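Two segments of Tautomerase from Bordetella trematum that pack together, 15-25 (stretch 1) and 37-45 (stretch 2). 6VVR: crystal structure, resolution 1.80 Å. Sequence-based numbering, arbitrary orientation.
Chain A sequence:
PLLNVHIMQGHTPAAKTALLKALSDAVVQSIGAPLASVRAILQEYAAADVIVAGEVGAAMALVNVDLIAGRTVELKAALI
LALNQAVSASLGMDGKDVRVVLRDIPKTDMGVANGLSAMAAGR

Stretch 1, residues 15-25: AKTALLKALSD
Stretch 2 (37-45) SVRAILQEY

How do the two backbones lie? Residues 15-25 form one turn after another of α-helix, phi/psi near -63/-42, with amide-to-carbonyl bonds such as L20 N to K16 O at 3.1 Å. Residues 39-45 are an extended strand, phi/psi near -128/143. The axes approach to 8.7 Å and run roughly antiparallel, at 149°. In register, L20 CA lies 6.7 Å from A40 CA and S24 CA 6.3 Å from V38 CA.

Which side chains make the apolar layer? Strand alternation turns A40 and L42 toward the helix and R39, I41 and Q43 away; V38, in the loop just before the strand, also points toward it. L20 (m, t) leaves its backbone sideways, yet its CD2 comes 4.1 Å from A40 CB and 4.2 Å from L42 CB. L42 (t, p) also meets L19 (t, p), CD2 of L19 to CD1 of L42 at 4.3 Å, and L42 CD2 lies 3.8 Å from K16 CB.

What polar contact links them directly? K16 (m, t, m, t), bent at chi3, places NZ to donate to E44 OE2 at 2.7 Å, a salt bridge between oppositely charged ammonium and carboxylate; E44 is m, t, with chi3 -43°, and leaves its CA sideways while its end comes nearer the helix.

What happens near V38? S24 (t) brings OG 3.6 Å from V38 CG1 (V38 chi1 t). A water bridges the S24 side chain and the V38 backbone: its O lies 2.9 Å from S24 OG and donates to V38 O at 2.9 Å.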

# COMPACT_ATOMS: atom_id res chain seq x y z
N ALA A 15 16.78 -4.05 16.68
CA ALA A 15 16.93 -2.93 15.76
C ALA A 15 15.59 -2.55 15.13
O ALA A 15 15.28 -1.37 14.97
CB ALA A 15 17.95 -3.30 14.67
N LYS A 16 14.78 -3.56 14.79
CA LYS A 16 13.47 -3.28 14.19
C LYS A 16 12.52 -2.67 15.21
O LYS A 16 11.70 -1.80 14.87
CB LYS A 16 12.92 -4.58 13.59
CG LYS A 16 13.68 -5.04 12.33
CD LYS A 16 13.02 -6.24 11.65
CE LYS A 16 13.18 -7.52 12.46
NZ LYS A 16 12.43 -8.66 11.83
N THR A 17 12.60 -3.11 16.48
CA THR A 17 11.84 -2.47 17.55
C THR A 17 12.17 -0.98 17.64
O THR A 17 11.26 -0.14 17.72
CB THR A 17 12.14 -3.14 18.89
OG1 THR A 17 11.62 -4.47 18.88
CG2 THR A 17 11.52 -2.36 20.03
N ALA A 18 13.46 -0.65 17.66
CA ALA A 18 13.86 0.74 17.76
C ALA A 18 13.40 1.54 16.55
O ALA A 18 13.04 2.71 16.68
CB ALA A 18 15.38 0.85 17.92
N LEU A 19 13.38 0.90 15.38
CA LEU A 19 12.91 1.59 14.18
C LEU A 19 11.45 2.00 14.33
O LEU A 19 11.08 3.14 14.06
CB LEU A 19 13.10 0.69 12.95
CG LEU A 19 12.36 1.14 11.68
CD1 LEU A 19 12.96 2.45 11.15
CD2 LEU A 19 12.37 0.06 10.61
N LEU A 20 10.60 1.07 14.78
CA LEU A 20 9.18 1.37 14.95
C LEU A 20 8.98 2.54 15.91
O LEU A 20 8.21 3.47 15.63
CB LEU A 20 8.43 0.14 15.45
CG LEU A 20 8.26 -1.00 14.45
CD1 LEU A 20 7.73 -2.24 15.15
CD2 LEU A 20 7.33 -0.55 13.32
N LYS A 21 9.66 2.50 17.06
CA LYS A 21 9.56 3.60 18.01
C LYS A 21 10.09 4.90 17.41
O LYS A 21 9.49 5.97 17.61
CB LYS A 21 10.33 3.26 19.29
CG LYS A 21 9.76 2.09 20.05
CD LYS A 21 10.49 1.91 21.37
CE LYS A 21 9.91 0.77 22.19
NZ LYS A 21 10.23 0.92 23.64
N ALA A 22 11.21 4.83 16.69
CA ALA A 22 11.77 6.05 16.11
C ALA A 22 10.85 6.63 15.05
O ALA A 22 10.75 7.85 14.91
CB ALA A 22 13.16 5.79 15.52
N LEU A 23 10.19 5.78 14.27
CA LEU A 23 9.25 6.28 13.27
C LEU A 23 8.06 6.94 13.95
O LEU A 23 7.63 8.03 13.54
CB LEU A 23 8.79 5.15 12.36
CG LEU A 23 9.86 4.57 11.44
CD1 LEU A 23 9.24 3.42 10.68
CD2 LEU A 23 10.38 5.62 10.47
N SER A 24 7.53 6.31 14.99
CA SER A 24 6.38 6.88 15.69
C SER A 24 6.73 8.24 16.28
O SER A 24 6.03 9.23 16.06
CB SER A 24 5.89 5.91 16.76
OG SER A 24 4.88 6.52 17.57
N ASP A 25 7.85 8.32 17.00
CA ASP A 25 8.30 9.60 17.53
C ASP A 25 8.56 10.62 16.43
O ASP A 25 8.30 11.82 16.61
CB ASP A 25 9.56 9.43 18.38
CG ASP A 25 9.80 10.60 19.30
OD1 ASP A 25 8.85 11.04 20.00
OD2 ASP A 25 10.93 11.13 19.30
N SER A 37 -2.99 8.67 17.21
CA SER A 37 -3.32 8.53 15.80
C SER A 37 -2.20 7.88 15.00
O SER A 37 -2.35 7.71 13.78
CB SER A 37 -3.63 9.88 15.17
OG SER A 37 -2.48 10.70 15.10
N VAL A 38 -1.08 7.51 15.64
CA VAL A 38 0.12 7.07 14.94
C VAL A 38 0.23 5.56 15.04
O VAL A 38 0.32 5.00 16.14
CB VAL A 38 1.39 7.74 15.51
CG1 VAL A 38 2.63 7.23 14.80
CG2 VAL A 38 1.30 9.27 15.42
N ARG A 39 0.25 4.88 13.88
CA ARG A 39 0.45 3.44 13.81
C ARG A 39 1.49 3.14 12.74
O ARG A 39 1.59 3.85 11.75
CB ARG A 39 -0.85 2.70 13.46
CG ARG A 39 -2.04 3.18 14.25
CD ARG A 39 -3.27 2.31 14.04
NE ARG A 39 -4.19 2.55 15.15
CZ ARG A 39 -5.03 1.65 15.64
NH1 ARG A 39 -5.10 0.44 15.10
NH2 ARG A 39 -5.79 1.97 16.68
N ALA A 40 2.26 2.08 12.96
CA ALA A 40 3.22 1.64 11.96
C ALA A 40 3.34 0.13 12.00
O ALA A 40 3.37 -0.47 13.08
CB ALA A 40 4.59 2.30 12.15
N ILE A 41 3.37 -0.48 10.82
CA ILE A 41 3.54 -1.92 10.69
C ILE A 41 4.68 -2.16 9.72
O ILE A 41 4.88 -1.39 8.78
CB ILE A 41 2.24 -2.63 10.23
CG1 ILE A 41 1.83 -2.22 8.82
CG2 ILE A 41 1.10 -2.30 11.19
CD1 ILE A 41 0.48 -2.83 8.38
N LEU A 42 5.41 -3.25 9.95
CA LEU A 42 6.68 -3.51 9.30
C LEU A 42 6.66 -4.83 8.54
O LEU A 42 6.07 -5.82 8.98
CB LEU A 42 7.80 -3.55 10.36
CG LEU A 42 9.24 -3.83 9.95
CD1 LEU A 42 9.71 -2.82 8.93
CD2 LEU A 42 10.11 -3.77 11.18
N GLN A 43 7.34 -4.83 7.39
CA GLN A 43 7.57 -6.04 6.60
C GLN A 43 9.00 -6.08 6.11
O GLN A 43 9.57 -5.05 5.74
CB GLN A 43 6.64 -6.11 5.39
CG GLN A 43 5.55 -7.14 5.56
CD GLN A 43 4.34 -6.82 4.74
OE1 GLN A 43 4.37 -5.93 3.88
NE2 GLN A 43 3.24 -7.51 5.01
N GLU A 44 9.57 -7.30 6.06
CA GLU A 44 10.94 -7.53 5.63
C GLU A 44 10.97 -8.22 4.26
O GLU A 44 10.13 -9.07 3.97
CB GLU A 44 11.71 -8.44 6.59
CG GLU A 44 11.81 -8.04 8.02
CD GLU A 44 12.79 -8.96 8.73
OE1 GLU A 44 12.74 -10.19 8.50
OE2 GLU A 44 13.65 -8.46 9.47
N TYR A 45 11.98 -7.89 3.46
CA TYR A 45 12.11 -8.44 2.11
C TYR A 45 13.48 -9.08 1.92
O TYR A 45 14.50 -8.49 2.28
CB TYR A 45 11.93 -7.36 1.04
CG TYR A 45 10.55 -6.76 1.06
CD1 TYR A 45 10.17 -5.89 2.08
CD2 TYR A 45 9.61 -7.11 0.10
CE1 TYR A 45 8.90 -5.38 2.13
CE2 TYR A 45 8.33 -6.59 0.14
CZ TYR A 45 7.99 -5.72 1.16
OH TYR A 45 6.72 -5.19 1.21
O HOH W 1 2.88 4.47 17.30